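Local coordinates for protein CalS13 (Micromonospora echinospora, PDB 4ZAS) that probably transfers an amino group to a dTDP-linked keto sugar, using pyridoxal 5'-phosphate as cofactor, as a sugar aminotransferase of the DegT/DnrJ/EryC1 family, at residues T115-W121 / S353-H359; G107-P113 / L128-V133; L189-A195 / N212-S217; W326-V332 / R378-V384. All coordinates share one frame; numbering follows the deposited sequence.

Interaction 1 (T115-W121 / S353-H359); sequences TFEGTNW and SRRNDAH. With T46 (dTDP-4-keto-6-deoxyglucose), chain H.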
# COMPACT_ATOMS: atom_id res chain seq x y z
N THR A 115 -11.54 6.31 16.61
CA THR A 115 -10.23 6.22 15.98
C THR A 115 -10.38 6.52 14.51
O THR A 115 -11.51 6.69 14.02
CB THR A 115 -9.59 4.81 16.18
OG1 THR A 115 -8.26 4.77 15.64
CG2 THR A 115 -10.45 3.74 15.52
N PHE A 116 -9.26 6.61 13.81
CA PHE A 116 -9.26 6.71 12.35
C PHE A 116 -9.72 5.39 11.75
O PHE A 116 -9.38 4.32 12.27
CB PHE A 116 -7.86 7.07 11.83
CG PHE A 116 -7.78 7.25 10.35
CD1 PHE A 116 -8.53 8.22 9.71
CD2 PHE A 116 -6.93 6.45 9.58
CE1 PHE A 116 -8.43 8.40 8.34
CE2 PHE A 116 -6.84 6.62 8.22
CZ PHE A 116 -7.58 7.60 7.60
N GLU A 117 -10.48 5.45 10.66
CA GLU A 117 -10.97 4.24 10.00
C GLU A 117 -9.84 3.28 9.57
O GLU A 117 -10.05 2.07 9.52
CB GLU A 117 -11.82 4.58 8.77
CG GLU A 117 -13.21 5.15 9.09
CD GLU A 117 -13.26 6.67 9.32
OE1 GLU A 117 -12.21 7.34 9.39
OE2 GLU A 117 -14.39 7.19 9.38
N GLY A 118 -8.65 3.80 9.31
CA GLY A 118 -7.52 2.95 8.96
C GLY A 118 -7.20 1.93 10.03
O GLY A 118 -6.57 0.90 9.78
N THR A 119 -7.63 2.22 11.25
CA THR A 119 -7.46 1.28 12.34
C THR A 119 -8.29 0.03 12.12
O THR A 119 -7.84 -1.07 12.35
CB THR A 119 -7.84 1.92 13.68
OG1 THR A 119 -6.98 3.04 13.92
CG2 THR A 119 -7.72 0.92 14.83
N ASN A 120 -9.51 0.20 11.61
CA ASN A 120 -10.47 -0.89 11.68
C ASN A 120 -10.75 -1.62 10.35
O ASN A 120 -11.03 -2.82 10.34
CB ASN A 120 -11.78 -0.35 12.25
CG ASN A 120 -11.66 0.06 13.70
OD1 ASN A 120 -11.04 -0.64 14.50
ND2 ASN A 120 -12.25 1.20 14.05
N TRP A 121 -10.66 -0.92 9.23
CA TRP A 121 -10.94 -1.59 7.96
C TRP A 121 -9.99 -2.74 7.65
O TRP A 121 -10.41 -3.70 7.02
CB TRP A 121 -10.94 -0.59 6.80
CG TRP A 121 -12.04 0.49 6.81
CD1 TRP A 121 -12.10 1.57 5.98
CD2 TRP A 121 -13.20 0.60 7.68
NE1 TRP A 121 -13.21 2.33 6.26
CE2 TRP A 121 -13.90 1.76 7.29
CE3 TRP A 121 -13.71 -0.17 8.74
CZ2 TRP A 121 -15.08 2.17 7.91
CZ3 TRP A 121 -14.89 0.25 9.35
CH2 TRP A 121 -15.56 1.41 8.94
N SER A 353 -12.32 12.26 13.34
CA SER A 353 -13.00 11.18 12.63
C SER A 353 -14.34 10.83 13.24
O SER A 353 -14.59 11.06 14.42
CB SER A 353 -12.10 9.93 12.56
OG SER A 353 -11.81 9.45 13.85
N ARG A 354 -15.23 10.29 12.41
CA ARG A 354 -16.53 9.84 12.89
C ARG A 354 -16.37 8.53 13.68
O ARG A 354 -15.49 7.71 13.35
CB ARG A 354 -17.49 9.64 11.72
CG ARG A 354 -18.93 9.34 12.12
CD ARG A 354 -19.74 8.97 10.91
NE ARG A 354 -21.17 8.95 11.16
CZ ARG A 354 -22.02 8.22 10.44
NH1 ARG A 354 -21.56 7.44 9.47
NH2 ARG A 354 -23.32 8.25 10.72
N ARG A 355 -17.20 8.34 14.71
CA ARG A 355 -17.21 7.06 15.43
C ARG A 355 -17.42 5.97 14.38
O ARG A 355 -18.43 5.97 13.67
CB ARG A 355 -18.30 7.03 16.52
CG ARG A 355 -19.71 7.46 16.08
CD ARG A 355 -20.67 7.52 17.25
NE ARG A 355 -20.79 6.24 17.95
CZ ARG A 355 -21.46 6.06 19.09
NH1 ARG A 355 -22.05 7.09 19.69
NH2 ARG A 355 -21.52 4.85 19.65
N ASN A 356 -16.47 5.05 14.25
CA ASN A 356 -16.49 4.13 13.10
C ASN A 356 -17.72 3.23 13.13
O ASN A 356 -18.17 2.76 12.09
CB ASN A 356 -15.23 3.25 13.03
CG ASN A 356 -13.95 4.04 12.81
OD1 ASN A 356 -12.86 3.47 12.76
ND2 ASN A 356 -14.06 5.35 12.68
N ASP A 357 -18.26 3.00 14.31
CA ASP A 357 -19.38 2.08 14.46
C ASP A 357 -20.66 2.60 13.80
O ASP A 357 -21.62 1.85 13.64
CB ASP A 357 -19.63 1.76 15.94
CG ASP A 357 -20.07 2.96 16.73
OD1 ASP A 357 -19.45 4.04 16.58
OD2 ASP A 357 -21.05 2.82 17.50
N ALA A 358 -20.69 3.88 13.43
CA ALA A 358 -21.91 4.45 12.86
C ALA A 358 -21.95 4.32 11.34
O ALA A 358 -22.98 4.57 10.72
CB ALA A 358 -22.06 5.93 13.26
N HIS A 359 -20.83 3.93 10.75
CA HIS A 359 -20.76 3.76 9.30
C HIS A 359 -21.66 2.64 8.77
O HIS A 359 -21.77 1.57 9.37
CB HIS A 359 -19.31 3.51 8.89
CG HIS A 359 -18.45 4.73 8.93
ND1 HIS A 359 -18.83 5.93 8.38
CD2 HIS A 359 -17.21 4.92 9.43
CE1 HIS A 359 -17.86 6.81 8.54
NE2 HIS A 359 -16.86 6.23 9.18
C4 T46 H . -5.66 10.32 9.43
C5 T46 H . -6.39 11.51 10.12
C6 T46 H . -6.42 11.23 11.60
C21 T46 H . -1.11 19.47 5.20
O21 T46 H . -0.83 20.61 5.43
N31 T46 H . -0.30 18.57 4.29
C41 T46 H . -0.66 17.18 4.03
O41 T46 H . 0.01 16.53 3.31
C51 T46 H . -1.85 16.59 4.65
C5A T46 H . -2.20 15.11 4.35
C61 T46 H . -2.68 17.42 5.55
N11 T46 H . -2.33 18.82 5.83
C1, T46 H . -3.13 19.69 6.72
C2, T46 H . -4.30 19.99 6.10
C3, T46 H . -5.51 19.82 7.20
O3, T46 H . -5.81 21.15 7.72
O4, T46 H . -3.46 19.06 8.05
C4, T46 H . -5.08 19.07 8.14
C5, T46 H . -5.62 17.63 8.00
O5, T46 H . -5.45 17.21 6.63
P T46 H . -6.48 16.04 6.05
O1P T46 H . -7.52 16.68 5.15
O2P T46 H . -5.67 15.02 5.29
OPP T46 H . -7.18 15.31 7.39
P2 T46 H . -7.90 13.79 7.44
O4P T46 H . -9.00 13.75 8.49
O3P T46 H . -8.45 13.47 6.07
O1 T46 H . -6.79 12.61 7.79
C1 T46 H . -5.60 12.96 8.38
C2 T46 H . -4.62 11.97 7.83
O2 T46 H . -4.49 12.22 6.39
C3 T46 H . -5.17 10.62 8.03
O3 T46 H . -4.19 9.62 7.63
O4 T46 H . -5.56 9.27 9.96
O5 T46 H . -5.76 12.80 9.84
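Asn356 projects from the loop 353-359 into the turn 115-121 and is held at both corners of its amide. Its CB lies 3.8 Å from Asn120 ND2, and CG stands anti to the carbonyl carbon (chi1 -64°), which directs the amide between Asn120 and Thr115. OD1 accepts from Asn120 ND2 at 2.7 Å, the two amide planes almost perpendicular, and also rests near Glu117 CA. Across the contact Asn356 ND2 makes a weak bond to Thr115 O (3.2 Å). A second weak bond ties it to Arg354 O in its own loop. Thr115 O has another donor in Ser353 OG at 2.8 Å, which approaches from above the carbonyl plane. Beside this, His359 NE2 donates at 2.7 Å to the anti lone pair of Glu117 OE2, which lies in the imidazole plane; Tyr262 of the second subunit also bonds this oxygen. Phe116 turns away from the loop, and the keto oxygen O4 of T46 sits over the centre of one ring face, 3.0 Å from Phe116 CG; an alanine here is likely to open a gap beneath the sugar and leave it freer to shift. Phe116 thus lines the dTDP-sugar pocket, to which Gly52, Leu54 and Glu55 of the second subunit contribute backbone bonds at the dimer interface.

Interaction 2 (G107-P113 / L128-V133); sequences GEVLTTP and LRIRWV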
# COMPACT_ATOMS: atom_id res chain seq x y z
N GLY A 107 -13.58 -15.93 12.81
CA GLY A 107 -12.86 -14.99 13.67
C GLY A 107 -13.31 -13.56 13.91
O GLY A 107 -13.83 -12.89 13.01
N GLU A 108 -13.12 -13.08 15.15
CA GLU A 108 -13.45 -11.70 15.51
C GLU A 108 -12.27 -10.89 16.03
O GLU A 108 -11.28 -11.44 16.52
CB GLU A 108 -14.54 -11.68 16.56
CG GLU A 108 -15.82 -12.31 16.12
CD GLU A 108 -16.78 -12.48 17.26
OE1 GLU A 108 -16.38 -12.17 18.41
OE2 GLU A 108 -17.93 -12.90 17.00
N VAL A 109 -12.39 -9.57 15.92
CA VAL A 109 -11.43 -8.64 16.49
C VAL A 109 -12.17 -7.61 17.32
O VAL A 109 -13.10 -6.95 16.83
CB VAL A 109 -10.59 -7.95 15.39
CG1 VAL A 109 -9.62 -6.94 16.02
CG2 VAL A 109 -9.83 -8.99 14.57
N LEU A 110 -11.77 -7.49 18.58
CA LEU A 110 -12.31 -6.49 19.49
C LEU A 110 -11.50 -5.22 19.32
O LEU A 110 -10.26 -5.24 19.39
CB LEU A 110 -12.25 -7.00 20.93
CG LEU A 110 -13.21 -8.15 21.22
CD1 LEU A 110 -12.85 -8.83 22.52
CD2 LEU A 110 -14.66 -7.69 21.22
N THR A 111 -12.18 -4.11 19.07
CA THR A 111 -11.48 -2.86 18.76
C THR A 111 -12.30 -1.65 19.18
O THR A 111 -13.48 -1.77 19.51
CB THR A 111 -11.20 -2.75 17.26
OG1 THR A 111 -10.59 -1.48 16.99
CG2 THR A 111 -12.49 -2.82 16.48
N THR A 112 -11.68 -0.48 19.12
CA THR A 112 -12.39 0.73 19.48
C THR A 112 -12.88 1.47 18.25
O THR A 112 -12.19 1.50 17.24
CB THR A 112 -11.54 1.67 20.33
OG1 THR A 112 -12.18 2.95 20.38
CG2 THR A 112 -10.18 1.83 19.70
N PRO A 113 -14.09 2.03 18.32
CA PRO A 113 -14.64 2.79 17.19
C PRO A 113 -14.20 4.25 17.19
O PRO A 113 -14.36 4.93 16.16
CB PRO A 113 -16.16 2.66 17.39
CG PRO A 113 -16.33 2.38 18.80
CD PRO A 113 -15.10 1.71 19.32
N LEU A 128 -11.98 -10.87 8.93
CA LEU A 128 -12.42 -11.07 10.30
C LEU A 128 -13.61 -10.16 10.63
O LEU A 128 -13.80 -9.14 9.97
CB LEU A 128 -11.27 -10.81 11.28
CG LEU A 128 -10.06 -11.75 11.15
CD1 LEU A 128 -8.87 -11.19 11.90
CD2 LEU A 128 -10.39 -13.16 11.65
N ARG A 129 -14.40 -10.56 11.62
CA ARG A 129 -15.53 -9.76 12.12
C ARG A 129 -15.06 -8.69 13.11
O ARG A 129 -14.16 -8.94 13.93
CB ARG A 129 -16.54 -10.66 12.84
CG ARG A 129 -17.35 -11.56 11.95
CD ARG A 129 -18.16 -12.55 12.80
NE ARG A 129 -18.99 -13.43 11.98
CZ ARG A 129 -18.53 -14.50 11.33
NH1 ARG A 129 -17.25 -14.83 11.41
NH2 ARG A 129 -19.36 -15.25 10.61
N ILE A 130 -15.66 -7.51 13.05
CA ILE A 130 -15.47 -6.47 14.05
C ILE A 130 -16.47 -6.61 15.22
O ILE A 130 -17.67 -6.76 14.98
CB ILE A 130 -15.62 -5.08 13.41
CG1 ILE A 130 -14.39 -4.75 12.56
CG2 ILE A 130 -15.83 -4.02 14.48
CD1 ILE A 130 -14.47 -3.39 11.89
N ARG A 131 -15.98 -6.61 16.46
CA ARG A 131 -16.84 -6.37 17.63
C ARG A 131 -16.34 -5.14 18.39
O ARG A 131 -15.15 -5.00 18.69
CB ARG A 131 -16.94 -7.59 18.55
CG ARG A 131 -17.88 -8.66 18.05
CD ARG A 131 -18.10 -9.77 19.08
NE ARG A 131 -18.62 -9.31 20.36
CZ ARG A 131 -18.50 -10.00 21.50
NH1 ARG A 131 -17.87 -11.17 21.51
NH2 ARG A 131 -19.01 -9.51 22.62
N TRP A 132 -17.25 -4.19 18.61
CA TRP A 132 -16.87 -2.92 19.21
C TRP A 132 -16.75 -3.02 20.71
O TRP A 132 -17.61 -3.57 21.40
CB TRP A 132 -17.86 -1.84 18.85
CG TRP A 132 -17.98 -1.55 17.35
CD1 TRP A 132 -19.11 -1.65 16.58
CD2 TRP A 132 -16.94 -1.10 16.47
NE1 TRP A 132 -18.83 -1.30 15.29
CE2 TRP A 132 -17.51 -0.94 15.19
CE3 TRP A 132 -15.58 -0.79 16.64
CZ2 TRP A 132 -16.78 -0.50 14.08
CZ3 TRP A 132 -14.85 -0.34 15.54
CH2 TRP A 132 -15.45 -0.22 14.27
N VAL A 133 -15.68 -2.45 21.23
CA VAL A 133 -15.56 -2.29 22.65
C VAL A 133 -15.82 -0.82 22.96
O VAL A 133 -15.42 0.07 22.19
CB VAL A 133 -14.21 -2.77 23.13
CG1 VAL A 133 -14.15 -2.73 24.64
CG2 VAL A 133 -14.00 -4.17 22.66
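Val109 and Arg131 lie on neighbouring parallel strands, 108-111 and 129-132, joined through helix 121-125 as a beta-alpha-beta unit. Backbone bonds alternate along the pair: Val109 N binds Arg129 O at 2.7 Å, Val109 O receives Arg131 N at 2.9 Å, and Arg129 N to Gly107 O, Thr111 N to Arg131 O and Val133 N to Thr111 O continue the ladder. The segments' directions diverge by 32°. The charged contact is on the face of Glu108, Leu110 and Arg131. There the Arg131 chain bends at chi3 (58°), bringing its guanidinium edge to Glu108 OE1, with NH1 3.6 Å away in a long salt bridge and the two flat groups nearly perpendicular. A glutamine in place of Glu108 would probably leave the Arg131 guanidinium without this opposite charge and freer to swing. Apolar packing runs along both faces: Leu110 CD2 lies beside Arg131 CB (3.5 Å), Leu110 CB touches Val133 CG2, and across the sheet Val109 CG2 meets Leu128 CD1. At the far end Trp132 is sandwiched, Ile130 CG2 over one face and Pro113 over the other; Pro113 CB makes a CH-pi contact, 3.9 Å from the centroid of the six-membered ring and 23° off its normal.

Interaction 3 (L189-A195 / N212-S217); sequences LVVEDCA and NVCVYS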
# COMPACT_ATOMS: atom_id res chain seq x y z
N LEU A 189 -4.25 -12.33 19.62
CA LEU A 189 -3.21 -11.38 19.25
C LEU A 189 -3.53 -9.99 19.81
O LEU A 189 -4.64 -9.49 19.63
CB LEU A 189 -3.09 -11.28 17.73
CG LEU A 189 -1.98 -10.38 17.22
CD1 LEU A 189 -0.64 -10.99 17.55
CD2 LEU A 189 -2.11 -10.10 15.74
N VAL A 190 -2.57 -9.38 20.50
CA VAL A 190 -2.77 -8.01 20.99
C VAL A 190 -2.00 -7.01 20.13
O VAL A 190 -0.76 -7.03 20.10
CB VAL A 190 -2.36 -7.92 22.46
CG1 VAL A 190 -2.57 -6.52 22.97
CG2 VAL A 190 -3.15 -8.92 23.29
N VAL A 191 -2.73 -6.13 19.45
CA VAL A 191 -2.16 -5.12 18.54
C VAL A 191 -2.39 -3.71 19.05
O VAL A 191 -3.55 -3.30 19.23
CB VAL A 191 -2.78 -5.23 17.12
CG1 VAL A 191 -2.15 -4.19 16.22
CG2 VAL A 191 -2.60 -6.61 16.55
N GLU A 192 -1.31 -2.95 19.26
CA GLU A 192 -1.41 -1.52 19.62
C GLU A 192 -1.29 -0.58 18.43
O GLU A 192 -0.24 -0.52 17.80
CB GLU A 192 -0.31 -1.14 20.62
CG GLU A 192 -0.35 -1.86 21.95
CD GLU A 192 0.83 -1.48 22.84
OE1 GLU A 192 1.24 -0.31 22.82
OE2 GLU A 192 1.36 -2.36 23.55
N ASP A 193 -2.34 0.19 18.14
CA ASP A 193 -2.22 1.24 17.11
C ASP A 193 -1.52 2.48 17.68
O ASP A 193 -2.12 3.28 18.40
CB ASP A 193 -3.61 1.59 16.57
CG ASP A 193 -3.56 2.61 15.44
OD1 ASP A 193 -2.52 3.29 15.27
OD2 ASP A 193 -4.58 2.73 14.72
N CYS A 194 -0.24 2.64 17.36
CA CYS A 194 0.56 3.75 17.87
C CYS A 194 0.75 4.85 16.83
O CYS A 194 1.73 5.58 16.87
CB CYS A 194 1.94 3.24 18.33
SG CYS A 194 1.89 1.87 19.45
N ALA A 195 -0.19 4.96 15.90
CA ALA A 195 -0.06 5.87 14.76
C ALA A 195 0.21 7.32 15.16
O ALA A 195 0.99 8.02 14.51
CB ALA A 195 -1.30 5.81 13.90
N ASN A 212 3.55 -6.38 23.02
CA ASN A 212 2.47 -6.49 22.05
C ASN A 212 3.02 -6.12 20.69
O ASN A 212 4.11 -5.57 20.58
CB ASN A 212 1.31 -5.55 22.36
CG ASN A 212 0.75 -5.76 23.74
OD1 ASN A 212 0.58 -6.89 24.20
ND2 ASN A 212 0.43 -4.65 24.40
N VAL A 213 2.26 -6.45 19.64
CA VAL A 213 2.57 -5.97 18.30
C VAL A 213 2.13 -4.53 18.18
O VAL A 213 0.95 -4.25 18.36
CB VAL A 213 1.88 -6.84 17.24
CG1 VAL A 213 2.13 -6.28 15.81
CG2 VAL A 213 2.37 -8.26 17.36
N CYS A 214 3.05 -3.62 17.84
CA CYS A 214 2.74 -2.18 17.74
C CYS A 214 2.91 -1.64 16.32
O CYS A 214 3.95 -1.86 15.69
CB CYS A 214 3.63 -1.37 18.67
SG CYS A 214 3.53 -1.84 20.38
N VAL A 215 1.91 -0.90 15.83
CA VAL A 215 1.97 -0.30 14.50
C VAL A 215 2.02 1.21 14.60
O VAL A 215 1.16 1.82 15.23
CB VAL A 215 0.77 -0.72 13.64
CG1 VAL A 215 0.87 -0.09 12.27
CG2 VAL A 215 0.69 -2.25 13.55
N TYR A 216 3.01 1.82 13.95
CA TYR A 216 3.20 3.27 13.93
C TYR A 216 2.92 3.82 12.55
O TYR A 216 3.08 3.10 11.56
CB TYR A 216 4.64 3.64 14.33
CG TYR A 216 4.96 3.65 15.82
CD1 TYR A 216 5.27 2.48 16.51
CD2 TYR A 216 5.04 4.84 16.52
CE1 TYR A 216 5.61 2.51 17.87
CE2 TYR A 216 5.36 4.89 17.85
CZ TYR A 216 5.65 3.73 18.53
OH TYR A 216 5.98 3.82 19.87
N SER A 217 2.52 5.08 12.46
CA SER A 217 2.42 5.75 11.17
C SER A 217 3.45 6.85 11.05
O SER A 217 3.72 7.57 12.01
CB SER A 217 1.02 6.34 10.97
OG SER A 217 0.97 7.19 9.83
O HOH W 1 4.34 -3.34 23.12
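Glu192 and Asn212 meet at one end of the parallel strand pair 189-193 and 213-217, where a side-chain bond supplements the backbone ladder. The ladder consists of Val213 N to Val190 O, Glu192 N to Val213 O (2.8 Å), Val215 N to Glu192 O, and beyond the last bridged pair Cys194 N to Val215 O (2.7 Å). Among the polar side chains, Asn212 ND2 donates to Glu192 OE2 at 2.6 Å on its anti side, the amide and carboxylate planes steeply inclined. A water donates to Glu192 OE2 as well and accepts from Asn212 N, while His162 engages OE1 and helps fix the carboxylate's rotation. Asp193 OD1 closes an Asx turn by accepting from Ala195 N at 2.9 Å. Its other oxygen binds Thr119. The aromatic contact falls to Cys194, whose CB sits over the centre of the Tyr216 ring, 3.6 Å from the centroid in a CH-pi contact; SG, anti to its carbonyl carbon (chi1 -52°), stays over the same face in a sulfur-aromatic contact. SG also packs on Cys214 CB (3.8 Å). Ser217 OG bonds Gly219 N and the phosphate of the modified lysine at position 222, which places these strand ends beside the cofactor. Strand 155-161 pairs with 189-193 on the side away from 213-217, while antiparallel strand 230-233 flanks 213-217; helix 82-94 packs on the face of Val191 and Val213, and helix 170-180 on that of Glu192.

Interaction 4 (W326-V332 / R378-V384); sequences WMYPLKV and RVVHIPV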
# COMPACT_ATOMS: atom_id res chain seq x y z
N TRP A 326 -0.42 14.69 20.17
CA TRP A 326 -0.41 15.00 18.74
C TRP A 326 -1.40 16.12 18.43
O TRP A 326 -1.15 16.98 17.57
CB TRP A 326 -0.77 13.76 17.92
CG TRP A 326 -0.63 13.97 16.46
CD1 TRP A 326 0.46 14.46 15.80
CD2 TRP A 326 -1.61 13.68 15.45
NE1 TRP A 326 0.22 14.49 14.45
CE2 TRP A 326 -1.04 14.02 14.21
CE3 TRP A 326 -2.91 13.17 15.49
CZ2 TRP A 326 -1.73 13.86 13.01
CZ3 TRP A 326 -3.59 13.02 14.28
CH2 TRP A 326 -3.01 13.36 13.07
N MET A 327 -2.55 16.04 19.09
CA MET A 327 -3.52 17.12 19.16
C MET A 327 -3.93 17.23 20.62
O MET A 327 -3.64 16.35 21.40
CB MET A 327 -4.72 16.83 18.25
CG MET A 327 -4.37 16.86 16.78
SD MET A 327 -5.73 16.44 15.67
CE MET A 327 -5.99 14.75 16.11
N TYR A 328 -4.58 18.32 21.01
CA TYR A 328 -5.04 18.46 22.39
C TYR A 328 -6.56 18.26 22.46
O TYR A 328 -7.31 18.98 21.78
CB TYR A 328 -4.64 19.82 22.96
CG TYR A 328 -4.87 19.94 24.45
CD1 TYR A 328 -6.10 20.33 24.95
CD2 TYR A 328 -3.86 19.64 25.35
CE1 TYR A 328 -6.32 20.42 26.30
CE2 TYR A 328 -4.07 19.72 26.70
CZ TYR A 328 -5.30 20.12 27.18
OH TYR A 328 -5.49 20.22 28.54
N PRO A 329 -7.01 17.28 23.25
CA PRO A 329 -8.42 16.91 23.43
C PRO A 329 -9.16 17.75 24.48
O PRO A 329 -8.57 18.11 25.50
CB PRO A 329 -8.34 15.46 23.90
CG PRO A 329 -7.10 15.41 24.67
CD PRO A 329 -6.13 16.36 23.99
N LEU A 330 -10.43 18.06 24.21
CA LEU A 330 -11.34 18.65 25.18
C LEU A 330 -12.72 17.99 25.02
O LEU A 330 -13.05 17.52 23.93
CB LEU A 330 -11.48 20.16 24.99
CG LEU A 330 -10.29 21.05 25.31
CD1 LEU A 330 -10.66 22.51 25.07
CD2 LEU A 330 -9.80 20.80 26.74
N LYS A 331 -13.50 17.93 26.08
CA LYS A 331 -14.91 17.60 25.91
C LYS A 331 -15.75 18.83 26.27
O LYS A 331 -15.72 19.29 27.41
CB LYS A 331 -15.30 16.39 26.75
CG LYS A 331 -14.54 15.14 26.36
CD LYS A 331 -14.77 14.03 27.34
CE LYS A 331 -14.01 14.30 28.64
NZ LYS A 331 -14.36 13.31 29.70
N VAL A 332 -16.49 19.36 25.30
CA VAL A 332 -17.15 20.65 25.46
C VAL A 332 -18.65 20.58 25.25
O VAL A 332 -19.13 19.84 24.41
CB VAL A 332 -16.56 21.69 24.49
CG1 VAL A 332 -15.08 21.83 24.72
CG2 VAL A 332 -16.79 21.29 23.04
N ARG A 378 -19.24 15.59 22.11
CA ARG A 378 -18.59 16.59 22.96
C ARG A 378 -17.08 16.69 22.65
O ARG A 378 -16.46 17.72 22.91
CB ARG A 378 -18.82 16.26 24.44
CG ARG A 378 -20.27 16.42 24.90
CD ARG A 378 -20.53 15.74 26.24
NE ARG A 378 -19.65 16.24 27.29
CZ ARG A 378 -18.87 15.47 28.05
NH1 ARG A 378 -18.87 14.15 27.89
NH2 ARG A 378 -18.10 16.02 28.98
N VAL A 379 -16.49 15.62 22.12
CA VAL A 379 -15.05 15.58 21.87
C VAL A 379 -14.64 16.56 20.77
O VAL A 379 -15.36 16.74 19.78
CB VAL A 379 -14.57 14.18 21.50
CG1 VAL A 379 -15.19 13.73 20.19
CG2 VAL A 379 -13.08 14.17 21.40
N VAL A 380 -13.52 17.23 20.97
CA VAL A 380 -13.06 18.19 20.00
C VAL A 380 -11.56 18.32 20.15
O VAL A 380 -11.03 18.05 21.21
CB VAL A 380 -13.79 19.54 20.17
CG1 VAL A 380 -13.28 20.29 21.42
CG2 VAL A 380 -13.58 20.37 18.96
N HIS A 381 -10.86 18.70 19.08
CA HIS A 381 -9.41 18.80 19.15
C HIS A 381 -8.92 20.18 18.74
O HIS A 381 -9.41 20.75 17.76
CB HIS A 381 -8.77 17.73 18.26
CG HIS A 381 -9.16 16.33 18.64
ND1 HIS A 381 -10.32 15.73 18.20
CD2 HIS A 381 -8.56 15.43 19.46
CE1 HIS A 381 -10.41 14.52 18.70
NE2 HIS A 381 -9.35 14.31 19.47
N ILE A 382 -7.94 20.69 19.47
CA ILE A 382 -7.45 22.03 19.25
C ILE A 382 -5.93 21.94 19.01
O ILE A 382 -5.28 21.02 19.51
CB ILE A 382 -7.79 22.96 20.43
CG1 ILE A 382 -6.98 22.57 21.66
CG2 ILE A 382 -9.28 22.93 20.72
CD1 ILE A 382 -7.13 23.51 22.79
N PRO A 383 -5.37 22.88 18.23
CA PRO A 383 -3.96 22.88 17.87
C PRO A 383 -3.07 22.92 19.09
O PRO A 383 -3.33 23.72 19.97
CB PRO A 383 -3.80 24.16 17.06
CG PRO A 383 -5.16 24.45 16.55
CD PRO A 383 -6.08 24.02 17.64
N VAL A 384 -2.04 22.07 19.13
CA VAL A 384 -1.14 21.99 20.27
C VAL A 384 0.29 21.77 19.80
O VAL A 384 1.23 21.85 20.60
CB VAL A 384 -1.59 20.87 21.25
CG1 VAL A 384 -1.26 19.50 20.68
CG2 VAL A 384 -1.00 21.06 22.66
O HOH W 2 -1.90 19.98 17.20
O HOH W 3 -18.56 18.98 28.73
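Tyr328 and Ile382 form a hydrogen-bonded pair of two antiparallel strands, 328-332 and 379-382, whose directions lie 141° apart, a marked twist. Tyr328 N binds Ile382 O at 3.2 Å and Ile382 N returns to Tyr328 O at 2.9 Å; Leu330 and Val380 repeat the reciprocal pair, and Val332 N to Arg378 O extends the ladder. Pro329 faces His381 in a non-hydrogen-bonded position between them. Where the strands part, one water bridges Trp326 O to Val384 N. On one face Tyr328 and Ile382 lie side by side, with Tyr328 CB 3.8 Å from Ile382 CG1, and Val384 CB comes across Tyr328 CB at 3.7 Å. Val384 CG1, lodged between backbone N and carbonyl carbon (chi1 75°), lies against the 327-328 peptide. Farther along, Val380 CG1 fits between Leu330 CB (4.0 Å) and Val332 CG2. The other face carries Met327, whose CE lies over one face of the His381 imidazole; Ser350 and Trp163 bond that ring's two nitrogens. Lys331 CB rests on a face of the Arg378 guanidinium, 3.6 Å from NH2, and Glu313 and the carbonyl of Arg374 engage the same group. Strand 312-313 adds the third strand of this antiparallel sheet, while helices 275-305, 335-344 and 390-401 cover the face of Tyr328, Val380 and Ile382.

Overall arrangement
From the N terminus, interaction 2 opens first, at strand 108-111, and interaction 1 opens in the loop that follows; strand 129-132 then closes the short loop of interaction 2, so the two cross. They are bonded together, Asn120 to Thr111 and Asn356 to Pro113. Interaction 3 opens and closes within the long loop of interaction 1, and Thr119 reaches it through Asp193. Interactions 2 and 3 share the seven-stranded sheet, their centres about 15 Å apart. Interaction 4 opens at 326-332, before 353-359 closes interaction 1, and closes afterwards, so these too cross. Interaction 1 thereby fastens the large sheet's edge to the chain between the two strands of interaction 4.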